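Local structure of amide synthase (Vibrio cholerae, 1L5A) at residues F333-P338 against N363-G368; L376-D381 against S392-F397. The protein is a nonribosomal peptide synthetase condensation enzyme of vibriobactin biosynthesis, probably acting as an amide synthase that joins an acyl group to an amine. All coordinates share one frame; numbering follows the deposited sequence.

Contact 1 of 2, residues F333-P338 against N363-G368; sequences FINILP and NFTFRG
Phe333 O accepts the amide N of Phe364 at 2.7 Å, the first of five hydrogen bonds joining two parallel strands in register from Phe333 beside Asn363 to Leu337 beside Arg367. Asn335 N gives to Phe364 O (2.9 Å), Asn335 O accepts Phe366 N (2.9 Å), and the ladder runs on through Leu337 N to Phe366 O and Gly368 N to Leu337 O.

On one face, CG1 of Ile336 is anti to the carbonyl carbon (chi1 -58°), and chi2 of -64° brings Ile336 CD1 up to Phe366 CB and CD1, 3.6 Å from each. Ile334 CD1 meets the same ring at its edge, 4.0 Å from Phe366 CE1.

On the other face the Phe333 ring and the Asn363 amide lie side by side, pointing the same way with planes 21° apart, and Asn363 OD1 lies 3.4 Å from Phe333 CD2. Asn363 ND2 makes a weak hydrogen bond to Thr365 OG1, which lies 3.3 Å from Asn335 CB. Leu337 CD1 comes to 4.0 Å from Thr365 CG2.

Outward, the face of Ile334, Ile336 and Phe366 packs on helix 234-249 through Cys242, Trp234 and Leu238 respectively, while Phe364 on the same face meets the rings of Phe397 and His393 of helix 387-409 edge-to-face. The sheet belongs to the C-terminal of the two chloramphenicol acetyltransferase-like halves of the condensation domain. Strand 255-260 runs on the far side of 333-337, with a backbone bond between Ile334 and Trp257 and with Phe333 and Asn335 against Pro259; antiparallel strand 374-381 flanks 362-368 on its other side.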
loop_
_atom_site.group_PDB
_atom_site.type_symbol
_atom_site.label_atom_id
_atom_site.label_comp_id
_atom_site.label_asym_id
_atom_site.label_seq_id
_atom_site.Cartn_x
_atom_site.Cartn_y
_atom_site.Cartn_z
ATOM N N PHE A 333 -4.159 -14.558 -28.331
ATOM C CA PHE A 333 -4.603 -13.486 -27.451
ATOM C C PHE A 333 -6.073 -13.624 -27.050
ATOM O O PHE A 333 -6.915 -13.974 -27.880
ATOM C CB PHE A 333 -4.400 -12.165 -28.196
ATOM C CG PHE A 333 -4.439 -10.950 -27.324
ATOM C CD1 PHE A 333 -3.259 -10.355 -26.895
ATOM C CD2 PHE A 333 -5.655 -10.393 -26.935
ATOM C CE1 PHE A 333 -3.292 -9.210 -26.083
ATOM C CE2 PHE A 333 -5.695 -9.252 -26.123
ATOM C CZ PHE A 333 -4.510 -8.662 -25.699
ATOM N N ILE A 334 -6.385 -13.355 -25.783
ATOM C CA ILE A 334 -7.776 -13.436 -25.348
ATOM C C ILE A 334 -8.267 -12.081 -24.812
ATOM O O ILE A 334 -7.538 -11.342 -24.166
ATOM C CB ILE A 334 -7.982 -14.585 -24.318
ATOM C CG1 ILE A 334 -9.465 -14.725 -23.987
ATOM C CG2 ILE A 334 -7.187 -14.326 -23.063
ATOM C CD1 ILE A 334 -9.793 -15.965 -23.220
ATOM N N ASN A 335 -9.505 -11.746 -25.134
ATOM C CA ASN A 335 -10.117 -10.472 -24.747
ATOM C C ASN A 335 -11.489 -10.777 -24.217
ATOM O O ASN A 335 -12.224 -11.579 -24.811
ATOM C CB ASN A 335 -10.322 -9.578 -25.976
ATOM C CG ASN A 335 -9.479 -8.329 -25.955
ATOM O OD1 ASN A 335 -9.556 -7.539 -25.022
ATOM N ND2 ASN A 335 -8.674 -8.136 -27.000
ATOM N N ILE A 336 -11.848 -10.148 -23.111
ATOM C CA ILE A 336 -13.186 -10.333 -22.577
ATOM C C ILE A 336 -13.847 -8.961 -22.637
ATOM O O ILE A 336 -13.325 -7.993 -22.092
ATOM C CB ILE A 336 -13.184 -10.798 -21.125
ATOM C CG1 ILE A 336 -12.418 -12.130 -20.972
ATOM C CG2 ILE A 336 -14.613 -10.904 -20.668
ATOM C CD1 ILE A 336 -13.043 -13.321 -21.698
ATOM N N LEU A 337 -14.977 -8.872 -23.325
ATOM C CA LEU A 337 -15.700 -7.605 -23.445
ATOM C C LEU A 337 -17.038 -7.756 -22.730
ATOM O O LEU A 337 -18.041 -8.137 -23.341
ATOM C CB LEU A 337 -15.892 -7.276 -24.918
ATOM C CG LEU A 337 -14.524 -7.237 -25.611
ATOM C CD1 LEU A 337 -14.699 -6.771 -27.039
ATOM C CD2 LEU A 337 -13.560 -6.326 -24.839
ATOM N N PRO A 338 -17.065 -7.432 -21.424
ATOM C CA PRO A 338 -18.210 -7.513 -20.513
ATOM C C PRO A 338 -19.152 -6.336 -20.368
ATOM O O PRO A 338 -20.298 -6.506 -19.953
ATOM C CB PRO A 338 -17.537 -7.818 -19.188
ATOM C CG PRO A 338 -16.357 -6.864 -19.233
ATOM C CD PRO A 338 -15.871 -6.948 -20.699
ATOM N N ASN A 363 -6.960 -14.265 -32.311
ATOM C CA ASN A 363 -7.573 -13.623 -31.153
ATOM C C ASN A 363 -8.901 -14.295 -30.751
ATOM O O ASN A 363 -9.758 -14.571 -31.601
ATOM C CB ASN A 363 -7.814 -12.160 -31.521
ATOM C CG ASN A 363 -8.203 -11.299 -30.340
ATOM O OD1 ASN A 363 -7.380 -10.538 -29.817
ATOM N ND2 ASN A 363 -9.464 -11.397 -29.917
ATOM N N PHE A 364 -9.057 -14.585 -29.463
ATOM C CA PHE A 364 -10.293 -15.174 -28.971
ATOM C C PHE A 364 -10.957 -14.072 -28.171
ATOM O O PHE A 364 -10.363 -13.527 -27.243
ATOM C CB PHE A 364 -10.017 -16.394 -28.084
ATOM C CG PHE A 364 -9.301 -17.491 -28.801
ATOM C CD1 PHE A 364 -7.953 -17.737 -28.556
ATOM C CD2 PHE A 364 -9.945 -18.214 -29.796
ATOM C CE1 PHE A 364 -7.249 -18.683 -29.302
ATOM C CE2 PHE A 364 -9.252 -19.161 -30.547
ATOM C CZ PHE A 364 -7.900 -19.395 -30.304
ATOM N N THR A 365 -12.177 -13.722 -28.545
ATOM C CA THR A 365 -12.876 -12.667 -27.845
ATOM C C THR A 365 -14.236 -13.090 -27.322
ATOM O O THR A 365 -15.000 -13.784 -27.986
ATOM C CB THR A 365 -13.027 -11.443 -28.735
ATOM O OG1 THR A 365 -11.805 -10.699 -28.710
ATOM C CG2 THR A 365 -14.169 -10.567 -28.253
ATOM N N PHE A 366 -14.521 -12.684 -26.098
ATOM C CA PHE A 366 -15.797 -13.012 -25.505
ATOM C C PHE A 366 -16.519 -11.708 -25.217
ATOM O O PHE A 366 -16.067 -10.910 -24.392
ATOM C CB PHE A 366 -15.591 -13.803 -24.223
ATOM C CG PHE A 366 -15.168 -15.224 -24.447
ATOM C CD1 PHE A 366 -13.830 -15.590 -24.356
ATOM C CD2 PHE A 366 -16.121 -16.217 -24.709
ATOM C CE1 PHE A 366 -13.439 -16.943 -24.514
ATOM C CE2 PHE A 366 -15.746 -17.558 -24.867
ATOM C CZ PHE A 366 -14.400 -17.921 -24.768
ATOM N N ARG A 367 -17.616 -11.467 -25.928
ATOM C CA ARG A 367 -18.381 -10.253 -25.706
ATOM C C ARG A 367 -19.741 -10.605 -25.139
ATOM O O ARG A 367 -20.408 -11.535 -25.599
ATOM C CB ARG A 367 -18.525 -9.428 -26.995
ATOM C CG ARG A 367 -18.336 -10.209 -28.303
ATOM C CD ARG A 367 -18.513 -9.312 -29.545
ATOM N NE ARG A 367 -19.923 -9.157 -29.885
ATOM C CZ ARG A 367 -20.639 -10.060 -30.550
ATOM N NH1 ARG A 367 -20.071 -11.185 -30.966
ATOM N NH2 ARG A 367 -21.937 -9.851 -30.766
ATOM N N GLY A 368 -20.137 -9.864 -24.112
ATOM C CA GLY A 368 -21.415 -10.106 -23.478
ATOM C C GLY A 368 -21.268 -10.492 -22.018
ATOM O O GLY A 368 -20.345 -10.049 -21.321
#

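Contact 2 of 2, residues L376-D381 against S392-F397; sequences LDITAD and SHCERF
Leu376 places its CD2 methyl over one face of the Phe397 ring, a CH-pi contact in which CD2 lies 4.0 Å from the Phe397 ring centroid and 28° off the ring normal. The methyl is displaced toward one side of the ring, with Leu376 CD2 closest to Phe397 CD2 at 3.6 Å. The two side chains cross at about a right angle. The ring of Phe397 also stacks with that of Tyr245 from helix 234-249.

Asp377 belongs to the other face of the sheet, where it bridges to Arg367.

Ile378, two residues on from Leu376, spreads its branches over three helix residues. CB lies 3.8 Å from Cys394 SG. CG2, anti to the backbone N, touches the same sulfur and comes to 4.1 Å from His393 CB, so that the histidine offers its methylene to the strand. The other branch ends in CD1, 3.8 Å from Phe397 CD2, at an oblique position about the ring; Phe397 therefore receives one methyl from each of Leu376 and Ile378.

Past Ile378 the strand parts from the 392-397 turns. Its Ala380 packs instead on Trp390, earlier in the same helix, whose NE1 donates to Ile378 O.

The strand and helix axes pass 9.1 Å apart and run nearly antiparallel, helix 387-409 covering one face of the sheet in the C-terminal half of the condensation domain. No hydrogen bond crosses between the two segments: methyl, sulfur, methylene and aromatic surfaces make the join. The polar imidazole of buried His393 leads away from the strand, with ND1 bonded to Tyr245 OH and NE2 to Glu250 OE1, so both nitrogens of this buried ring are satisfied outside the apolar seam.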
loop_
_atom_site.group_PDB
_atom_site.type_symbol
_atom_site.label_atom_id
_atom_site.label_comp_id
_atom_site.label_asym_id
_atom_site.label_seq_id
_atom_site.Cartn_x
_atom_site.Cartn_y
_atom_site.Cartn_z
ATOM N N LEU A 376 -18.602 -15.723 -28.632
ATOM C CA LEU A 376 -17.176 -15.937 -28.804
ATOM C C LEU A 376 -16.833 -15.573 -30.231
ATOM O O LEU A 376 -17.467 -16.055 -31.162
ATOM C CB LEU A 376 -16.810 -17.402 -28.570
ATOM C CG LEU A 376 -15.439 -17.821 -29.139
ATOM C CD1 LEU A 376 -14.341 -16.993 -28.509
ATOM C CD2 LEU A 376 -15.186 -19.289 -28.882
ATOM N N ASP A 377 -15.841 -14.712 -30.404
ATOM C CA ASP A 377 -15.417 -14.311 -31.733
ATOM C C ASP A 377 -14.002 -14.804 -31.946
ATOM O O ASP A 377 -13.109 -14.465 -31.166
ATOM C CB ASP A 377 -15.423 -12.795 -31.880
ATOM C CG ASP A 377 -16.770 -12.183 -31.589
ATOM O OD1 ASP A 377 -17.799 -12.798 -31.948
ATOM O OD2 ASP A 377 -16.794 -11.071 -31.015
ATOM N N ILE A 378 -13.799 -15.605 -32.992
ATOM C CA ILE A 378 -12.471 -16.115 -33.312
ATOM C C ILE A 378 -11.979 -15.334 -34.526
ATOM O O ILE A 378 -12.429 -15.563 -35.636
ATOM C CB ILE A 378 -12.509 -17.615 -33.650
ATOM C CG1 ILE A 378 -13.342 -18.368 -32.608
ATOM C CG2 ILE A 378 -11.104 -18.177 -33.679
ATOM C CD1 ILE A 378 -12.838 -18.226 -31.208
ATOM N N THR A 379 -11.055 -14.409 -34.306
ATOM C CA THR A 379 -10.514 -13.577 -35.373
ATOM C C THR A 379 -9.020 -13.802 -35.615
ATOM O O THR A 379 -8.227 -13.865 -34.675
ATOM C CB THR A 379 -10.717 -12.108 -35.036
ATOM O OG1 THR A 379 -12.120 -11.838 -34.989
ATOM C CG2 THR A 379 -10.042 -11.215 -36.059
ATOM N N ALA A 380 -8.642 -13.914 -36.885
ATOM C CA ALA A 380 -7.249 -14.121 -37.241
ATOM C C ALA A 380 -6.844 -13.189 -38.359
ATOM O O ALA A 380 -7.663 -12.811 -39.188
ATOM C CB ALA A 380 -7.023 -15.558 -37.674
ATOM N N ASP A 381 -5.576 -12.803 -38.355
ATOM C CA ASP A 381 -5.022 -11.961 -39.398
ATOM C C ASP A 381 -4.250 -12.938 -40.283
ATOM O O ASP A 381 -3.168 -13.401 -39.917
ATOM C CB ASP A 381 -4.074 -10.923 -38.805
ATOM C CG ASP A 381 -3.061 -10.422 -39.817
ATOM O OD1 ASP A 381 -3.381 -10.420 -41.028
ATOM O OD2 ASP A 381 -1.948 -10.023 -39.397
ATOM N N SER A 392 -9.505 -24.569 -38.003
ATOM C CA SER A 392 -9.553 -25.561 -36.949
ATOM C C SER A 392 -10.128 -25.012 -35.631
ATOM O O SER A 392 -10.980 -25.661 -35.006
ATOM C CB SER A 392 -8.139 -26.124 -36.736
ATOM O OG SER A 392 -8.143 -27.213 -35.835
ATOM N N HIS A 393 -9.669 -23.825 -35.216
ATOM C CA HIS A 393 -10.146 -23.226 -33.969
ATOM C C HIS A 393 -11.633 -22.949 -34.046
ATOM O O HIS A 393 -12.363 -23.203 -33.080
ATOM C CB HIS A 393 -9.392 -21.927 -33.621
ATOM C CG HIS A 393 -8.032 -22.148 -33.025
ATOM N ND1 HIS A 393 -7.844 -22.773 -31.810
ATOM C CD2 HIS A 393 -6.794 -21.823 -33.475
ATOM C CE1 HIS A 393 -6.549 -22.820 -31.536
ATOM N NE2 HIS A 393 -5.890 -22.249 -32.530
ATOM N N CYS A 394 -12.098 -22.452 -35.189
ATOM C CA CYS A 394 -13.523 -22.155 -35.311
ATOM C C CYS A 394 -14.410 -23.380 -35.173
ATOM O O CYS A 394 -15.600 -23.262 -34.905
ATOM C CB CYS A 394 -13.818 -21.465 -36.630
ATOM S SG CYS A 394 -13.253 -19.779 -36.673
ATOM N N GLU A 395 -13.843 -24.563 -35.358
ATOM C CA GLU A 395 -14.644 -25.767 -35.226
ATOM C C GLU A 395 -14.395 -26.410 -33.860
ATOM O O GLU A 395 -15.325 -26.910 -33.228
ATOM C CB GLU A 395 -14.318 -26.760 -36.366
ATOM N N ARG A 396 -13.149 -26.365 -33.393
ATOM C CA ARG A 396 -12.808 -26.987 -32.122
ATOM C C ARG A 396 -13.195 -26.206 -30.850
ATOM O O ARG A 396 -13.688 -26.799 -29.886
ATOM C CB ARG A 396 -11.304 -27.338 -32.106
ATOM N N PHE A 397 -12.999 -24.890 -30.831
ATOM C CA PHE A 397 -13.331 -24.144 -29.624
ATOM C C PHE A 397 -14.806 -24.321 -29.255
ATOM O O PHE A 397 -15.119 -24.704 -28.128
ATOM C CB PHE A 397 -12.982 -22.650 -29.773
ATOM C CG PHE A 397 -12.531 -21.986 -28.480
ATOM C CD1 PHE A 397 -12.764 -22.589 -27.239
ATOM C CD2 PHE A 397 -11.886 -20.755 -28.505
ATOM C CE1 PHE A 397 -12.358 -21.970 -26.044
ATOM C CE2 PHE A 397 -11.480 -20.132 -27.330
ATOM C CZ PHE A 397 -11.715 -20.740 -26.095
#

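From the N terminus, strand 333-337 comes first, and contact 1 closes when the chain, having passed through strand 348-356 of the other sheet, returns as the parallel strand 362-368. The chain then turns directly into strand 374-381, and contact 2 closes a shorter excursion, where helix 387-409 folds back over that strand. The two contacts follow in series, neither nested nor crossed, with centres 12 Å apart. They meet in the sheet through probable hydrogen bonds, Asn363 N to Thr379 O and Asp377 N to Thr365 O, and through Phe364 packed on Ile378. Together they join strands 333-337, 362-368 and 374-381 to helix 387-409.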